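Local coordinates for protein interleukin-15 receptor alpha chain (Mus musculus, PDB 2PSM) that is the alpha chain of the interleukin-15 receptor and probably binds that cytokine through its sushi domain, at residues N30-Y35 / S48-C53; Y35-G40 / P67-I72. All coordinates share one frame; numbering follows the deposited sequence.

Contact 1: residues N30-Y35 / S48-C53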
loop_
_atom_site.group_PDB
_atom_site.type_symbol
_atom_site.label_atom_id
_atom_site.label_comp_id
_atom_site.label_asym_id
_atom_site.label_seq_id
_atom_site.Cartn_x
_atom_site.Cartn_y
_atom_site.Cartn_z
ATOM N N ASN B 30 -4.721 -8.491 -19.704
ATOM C CA ASN B 30 -3.454 -8.391 -18.975
ATOM C C ASN B 30 -2.986 -6.944 -18.842
ATOM O O ASN B 30 -2.001 -6.668 -18.159
ATOM C CB ASN B 30 -2.349 -9.220 -19.637
ATOM C CG ASN B 30 -2.640 -10.705 -19.612
ATOM O OD1 ASN B 30 -3.095 -11.243 -18.601
ATOM N ND2 ASN B 30 -2.368 -11.380 -20.725
ATOM N N SER B 31 -3.689 -6.016 -19.488
ATOM C CA SER B 31 -3.314 -4.608 -19.398
ATOM C C SER B 31 -3.581 -4.045 -18.006
ATOM O O SER B 31 -4.599 -4.354 -17.389
ATOM C CB SER B 31 -4.076 -3.769 -20.423
ATOM O OG SER B 31 -3.735 -2.393 -20.279
ATOM N N ARG B 32 -2.662 -3.212 -17.525
ATOM C CA ARG B 32 -2.775 -2.585 -16.208
ATOM C C ARG B 32 -2.810 -1.072 -16.393
ATOM O O ARG B 32 -1.850 -0.483 -16.888
ATOM C CB ARG B 32 -1.571 -2.974 -15.339
ATOM C CG ARG B 32 -1.433 -4.473 -15.132
ATOM C CD ARG B 32 -0.092 -4.857 -14.513
ATOM N NE ARG B 32 -0.237 -5.348 -13.147
ATOM C CZ ARG B 32 -0.073 -4.606 -12.062
ATOM N NH1 ARG B 32 0.251 -3.330 -12.179
ATOM N NH2 ARG B 32 -0.238 -5.140 -10.860
ATOM N N GLU B 33 -3.915 -0.449 -15.998
ATOM C CA GLU B 33 -4.070 0.997 -16.135
ATOM C C GLU B 33 -4.299 1.610 -14.761
ATOM O O GLU B 33 -4.669 0.914 -13.818
ATOM C CB GLU B 33 -5.262 1.329 -17.044
ATOM C CG GLU B 33 -5.187 0.766 -18.472
ATOM C CD GLU B 33 -4.132 1.443 -19.351
ATOM O OE1 GLU B 33 -3.847 2.641 -19.148
ATOM O OE2 GLU B 33 -3.598 0.780 -20.265
ATOM N N ARG B 34 -4.097 2.915 -14.648
ATOM C CA ARG B 34 -4.276 3.575 -13.368
ATOM C C ARG B 34 -5.017 4.890 -13.445
ATOM O O ARG B 34 -4.746 5.721 -14.312
ATOM C CB ARG B 34 -2.916 3.828 -12.701
ATOM C CG ARG B 34 -2.240 2.593 -12.126
ATOM C CD ARG B 34 -0.909 2.966 -11.469
ATOM N NE ARG B 34 -0.184 1.783 -11.011
ATOM C CZ ARG B 34 -0.488 1.099 -9.913
ATOM N NH1 ARG B 34 -1.503 1.481 -9.149
ATOM N NH2 ARG B 34 0.219 0.023 -9.584
ATOM N N TYR B 35 -5.956 5.064 -12.523
ATOM C CA TYR B 35 -6.721 6.299 -12.407
ATOM C C TYR B 35 -5.754 7.330 -11.832
ATOM O O TYR B 35 -4.756 6.966 -11.206
ATOM C CB TYR B 35 -7.868 6.119 -11.408
ATOM C CG TYR B 35 -9.029 5.287 -11.909
ATOM C CD1 TYR B 35 -10.073 5.874 -12.623
ATOM C CD2 TYR B 35 -9.087 3.918 -11.662
ATOM C CE1 TYR B 35 -11.153 5.114 -13.079
ATOM C CE2 TYR B 35 -10.156 3.149 -12.110
ATOM C CZ TYR B 35 -11.186 3.755 -12.821
ATOM O OH TYR B 35 -12.239 3.001 -13.283
ATOM N N SER B 48 -6.207 1.765 -3.989
ATOM C CA SER B 48 -5.410 1.604 -5.196
ATOM C C SER B 48 -5.970 2.321 -6.424
ATOM O O SER B 48 -7.186 2.384 -6.616
ATOM C CB SER B 48 -5.281 0.095 -5.480
ATOM O OG SER B 48 -4.881 -0.180 -6.806
ATOM N N THR B 49 -5.078 2.863 -7.248
ATOM C CA THR B 49 -5.488 3.545 -8.479
ATOM C C THR B 49 -5.520 2.544 -9.639
ATOM O O THR B 49 -5.867 2.893 -10.765
ATOM C CB THR B 49 -4.486 4.647 -8.889
ATOM O OG1 THR B 49 -3.170 4.080 -8.999
ATOM C CG2 THR B 49 -4.477 5.781 -7.882
ATOM N N LEU B 50 -5.166 1.298 -9.351
ATOM C CA LEU B 50 -5.078 0.264 -10.378
ATOM C C LEU B 50 -6.294 -0.575 -10.749
ATOM O O LEU B 50 -7.061 -0.980 -9.896
ATOM C CB LEU B 50 -3.961 -0.725 -10.011
ATOM C CG LEU B 50 -3.765 -1.889 -10.995
ATOM C CD1 LEU B 50 -2.978 -1.394 -12.212
ATOM C CD2 LEU B 50 -3.011 -3.034 -10.322
ATOM N N ILE B 51 -6.430 -0.836 -12.047
ATOM C CA ILE B 51 -7.454 -1.729 -12.567
ATOM C C ILE B 51 -6.734 -2.531 -13.639
ATOM O O ILE B 51 -5.881 -2.002 -14.349
ATOM C CB ILE B 51 -8.664 -1.014 -13.195
ATOM C CG1 ILE B 51 -8.228 -0.065 -14.314
ATOM C CG2 ILE B 51 -9.457 -0.308 -12.111
ATOM C CD1 ILE B 51 -9.416 0.583 -15.018
ATOM N N GLU B 52 -7.042 -3.816 -13.729
ATOM C CA GLU B 52 -6.407 -4.670 -14.721
ATOM C C GLU B 52 -7.478 -5.348 -15.553
ATOM O O GLU B 52 -8.531 -5.712 -15.032
ATOM C CB GLU B 52 -5.552 -5.743 -14.047
ATOM C CG GLU B 52 -4.756 -6.582 -15.035
ATOM C CD GLU B 52 -3.888 -7.623 -14.358
ATOM O OE1 GLU B 52 -3.285 -7.298 -13.311
ATOM O OE2 GLU B 52 -3.799 -8.759 -14.882
ATOM N N CYS B 53 -7.214 -5.508 -16.845
ATOM C CA CYS B 53 -8.170 -6.161 -17.726
ATOM C C CYS B 53 -7.928 -7.665 -17.685
ATOM O O CYS B 53 -6.930 -8.153 -18.216
ATOM C CB CYS B 53 -8.032 -5.647 -19.160
ATOM S SG CYS B 53 -9.233 -6.463 -20.253
#
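E33 and I51 pair through both their N-H and C=O groups at the middle of the antiparallel strands 32-34 and 50-53. E33 N to I51 O and I51 N to E33 O both measure 3.0 Å. S31 O accepts from C53 N at one end, and Y35 N donates to T49 O at the other. The packing is tight on the side of I51. Its CG2 sits at the edge of the Y35 ring, 3.5 Å from Y35 CE2, and the two side chains cross at about a right angle. W64 and P67 also pack on I51, and Y35 OH is hydrogen-bonded to V15 O.

The face with R32, R34 and E52 is more polar and partly exposed, though L50 is buried within it. R34 NH1 donates to T49 OG1 at 3.1 Å, with the oxygen near the guanidinium plane and an N-H...O angle of 155°. L50 lies over one face of that guanidinium, with L50 CB 3.4 Å from R34 NH1. R34 NH2 makes salt bridges to acidic groups on the chain of another protein. An alanine here would probably leave T49 OG1 without this donor and the acidic groups on the other protein without their mate. A bend at chi3 (111°) places R32 NE 3.6 Å from E52 OE1, a long salt bridge with the two charged planes 48° apart. R32 NH1 has an acidic partner on the other protein. L50 CD2 lies over a face of the R32 guanidinium, 3.5 Å from R32 NH2.

This is an antiparallel strand pair of a sushi domain, tied at C53 by the disulfide to C11. Its arginine face meets the other protein, consistent with a cytokine-binding surface.

Contact 2: residues Y35-G40 / P67-I72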
loop_
_atom_site.group_PDB
_atom_site.type_symbol
_atom_site.label_atom_id
_atom_site.label_comp_id
_atom_site.label_asym_id
_atom_site.label_seq_id
_atom_site.Cartn_x
_atom_site.Cartn_y
_atom_site.Cartn_z
ATOM N N TYR B 35 -5.956 5.064 -12.523
ATOM C CA TYR B 35 -6.721 6.299 -12.407
ATOM C C TYR B 35 -5.754 7.330 -11.832
ATOM O O TYR B 35 -4.756 6.966 -11.206
ATOM C CB TYR B 35 -7.868 6.119 -11.408
ATOM C CG TYR B 35 -9.029 5.287 -11.909
ATOM C CD1 TYR B 35 -10.073 5.874 -12.623
ATOM C CD2 TYR B 35 -9.087 3.918 -11.662
ATOM C CE1 TYR B 35 -11.153 5.114 -13.079
ATOM C CE2 TYR B 35 -10.156 3.149 -12.110
ATOM C CZ TYR B 35 -11.186 3.755 -12.821
ATOM O OH TYR B 35 -12.239 3.001 -13.283
ATOM N N VAL B 36 -6.058 8.606 -12.033
ATOM C CA VAL B 36 -5.242 9.693 -11.507
ATOM C C VAL B 36 -6.203 10.640 -10.805
ATOM O O VAL B 36 -7.135 11.148 -11.429
ATOM C CB VAL B 36 -4.514 10.463 -12.636
ATOM C CG1 VAL B 36 -3.811 11.697 -12.068
ATOM C CG2 VAL B 36 -3.497 9.550 -13.310
ATOM N N CYS B 37 -6.001 10.857 -9.507
ATOM C CA CYS B 37 -6.877 11.756 -8.770
ATOM C C CYS B 37 -6.717 13.175 -9.320
ATOM O O CYS B 37 -5.618 13.585 -9.708
ATOM C CB CYS B 37 -6.563 11.734 -7.267
ATOM S SG CYS B 37 -6.968 10.195 -6.358
ATOM N N ASN B 38 -7.825 13.912 -9.368
ATOM C CA ASN B 38 -7.820 15.277 -9.881
ATOM C C ASN B 38 -6.968 16.193 -9.008
ATOM O O ASN B 38 -6.762 15.923 -7.823
ATOM C CB ASN B 38 -9.253 15.838 -9.948
ATOM C CG ASN B 38 -10.133 15.121 -10.975
ATOM O OD1 ASN B 38 -9.639 14.455 -11.885
ATOM N ND2 ASN B 38 -11.446 15.280 -10.836
ATOM N N SER B 39 -6.477 17.276 -9.601
ATOM C CA SER B 39 -5.661 18.246 -8.879
ATOM C C SER B 39 -6.441 18.726 -7.660
ATOM O O SER B 39 -7.613 19.079 -7.763
ATOM C CB SER B 39 -5.324 19.432 -9.791
ATOM O OG SER B 39 -4.623 20.435 -9.079
ATOM N N GLY B 40 -5.784 18.734 -6.508
ATOM C CA GLY B 40 -6.431 19.147 -5.278
ATOM C C GLY B 40 -6.878 17.942 -4.465
ATOM O O GLY B 40 -7.250 18.083 -3.308
ATOM N N PRO B 67 -11.938 -1.412 -8.916
ATOM C CA PRO B 67 -11.029 -0.484 -8.238
ATOM C C PRO B 67 -11.425 -0.203 -6.789
ATOM O O PRO B 67 -12.608 -0.214 -6.444
ATOM C CB PRO B 67 -11.095 0.765 -9.122
ATOM C CG PRO B 67 -12.515 0.753 -9.599
ATOM C CD PRO B 67 -12.747 -0.712 -9.934
ATOM N N SER B 68 -10.434 0.032 -5.938
ATOM C CA SER B 68 -10.711 0.329 -4.538
ATOM C C SER B 68 -10.389 1.789 -4.288
ATOM O O SER B 68 -10.524 2.281 -3.169
ATOM C CB SER B 68 -9.851 -0.541 -3.618
ATOM O OG SER B 68 -8.484 -0.191 -3.728
ATOM N N LEU B 69 -9.972 2.478 -5.346
ATOM C CA LEU B 69 -9.595 3.880 -5.265
ATOM C C LEU B 69 -10.585 4.816 -4.593
ATOM O O LEU B 69 -11.794 4.746 -4.804
ATOM C CB LEU B 69 -9.304 4.439 -6.658
ATOM C CG LEU B 69 -8.939 5.932 -6.654
ATOM C CD1 LEU B 69 -7.627 6.133 -5.885
ATOM C CD2 LEU B 69 -8.815 6.441 -8.088
ATOM N N LYS B 70 -10.031 5.720 -3.803
ATOM C CA LYS B 70 -10.800 6.734 -3.110
ATOM C C LYS B 70 -9.934 7.989 -3.165
ATOM O O LYS B 70 -8.808 7.996 -2.660
ATOM C CB LYS B 70 -11.054 6.308 -1.667
ATOM C CG LYS B 70 -11.513 7.408 -0.733
ATOM C CD LYS B 70 -12.921 7.890 -1.032
ATOM C CE LYS B 70 -13.388 8.865 0.040
ATOM N NZ LYS B 70 -14.802 9.284 -0.171
ATOM N N CYS B 71 -10.443 9.034 -3.816
ATOM C CA CYS B 71 -9.710 10.287 -3.924
ATOM C C CYS B 71 -10.282 11.300 -2.943
ATOM O O CYS B 71 -11.436 11.724 -3.075
ATOM C CB CYS B 71 -9.802 10.847 -5.341
ATOM S SG CYS B 71 -8.972 9.879 -6.636
ATOM N N ILE B 72 -9.472 11.692 -1.964
ATOM C CA ILE B 72 -9.904 12.653 -0.962
ATOM C C ILE B 72 -9.186 13.996 -1.106
ATOM O O ILE B 72 -8.157 14.101 -1.777
ATOM C CB ILE B 72 -9.651 12.125 0.466
ATOM C CG1 ILE B 72 -8.148 11.945 0.695
ATOM C CG2 ILE B 72 -10.386 10.802 0.667
ATOM C CD1 ILE B 72 -7.751 11.769 2.162
#
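C37 and C71 each set SG anti to the carbonyl carbon, beside the backbone N, with chi1 of -69° and -67°. The two sulfurs meet as a disulfide, C37 SG to C71 SG 2.0 Å, with a left-handed twist of -86° about the S-S bond. The CA atoms of C37 and C71 lie 5.8 Å apart. L69 has CG anti to its backbone N. Its two methyl groups meet different partners. L69 CD2 packs against the side chain of Y35, 3.5 Å from Y35 CB. L69 CD1 faces the disulfide, 4.1 Å from C37 SG. The ring of P67 adds a further apolar touch, with P67 CB 3.9 Å from Y35 CE2. It approaches the tyrosine ring obliquely, as L69 CD2 does.

The two segments run in nearly the same direction, but they do not pair as neighbouring strands. Between Y35 and L69 the CA atoms are 8.1 Å apart, and side chains fill the distance. The two backbones exchange no hydrogen bonds. The covalent bond and the apolar contacts of Y35 with L69 and P67 join them instead. The disulfide therefore fixes the spacing at the cysteines, while the side chains of Y35, L69 and P67 set it further back along the chain. This is one of the two disulfides of the sushi domain.

Strand 20-21 flanks the contact, with A20 packing on both L69 and C71. Loop residues P14, I17 and I22 lie against Y35. Strand 32-37 is paired with 20-21 and 50-56 in the four-strand sheet. Strand 71-73 pairs instead with 41-43 in a small antiparallel sheet, so the C37-C71 bond links the two sheets.

Overall arrangement
From the N terminus the chain first lays down strand 20-21 and then strand 32-37, which serves both contacts. Contact 1 closes the first loop when 48-53 returns antiparallel to 30-35. The short strand 41-43 lies within that loop. Contact 2 closes a longer loop later, when 67-72 comes back to 35-40 after strand 61-64. The two loops cross, since their segments alternate along the chain. Y35 belongs to both contacts. The returning segments also meet directly: P67 packs on I51, L69 on T49, and S48 N probably hydrogen-bonds to S68 OG. Contact 1 holds together neighbouring strands of the four-strand sheet, and contact 2 ties that sheet to the small one.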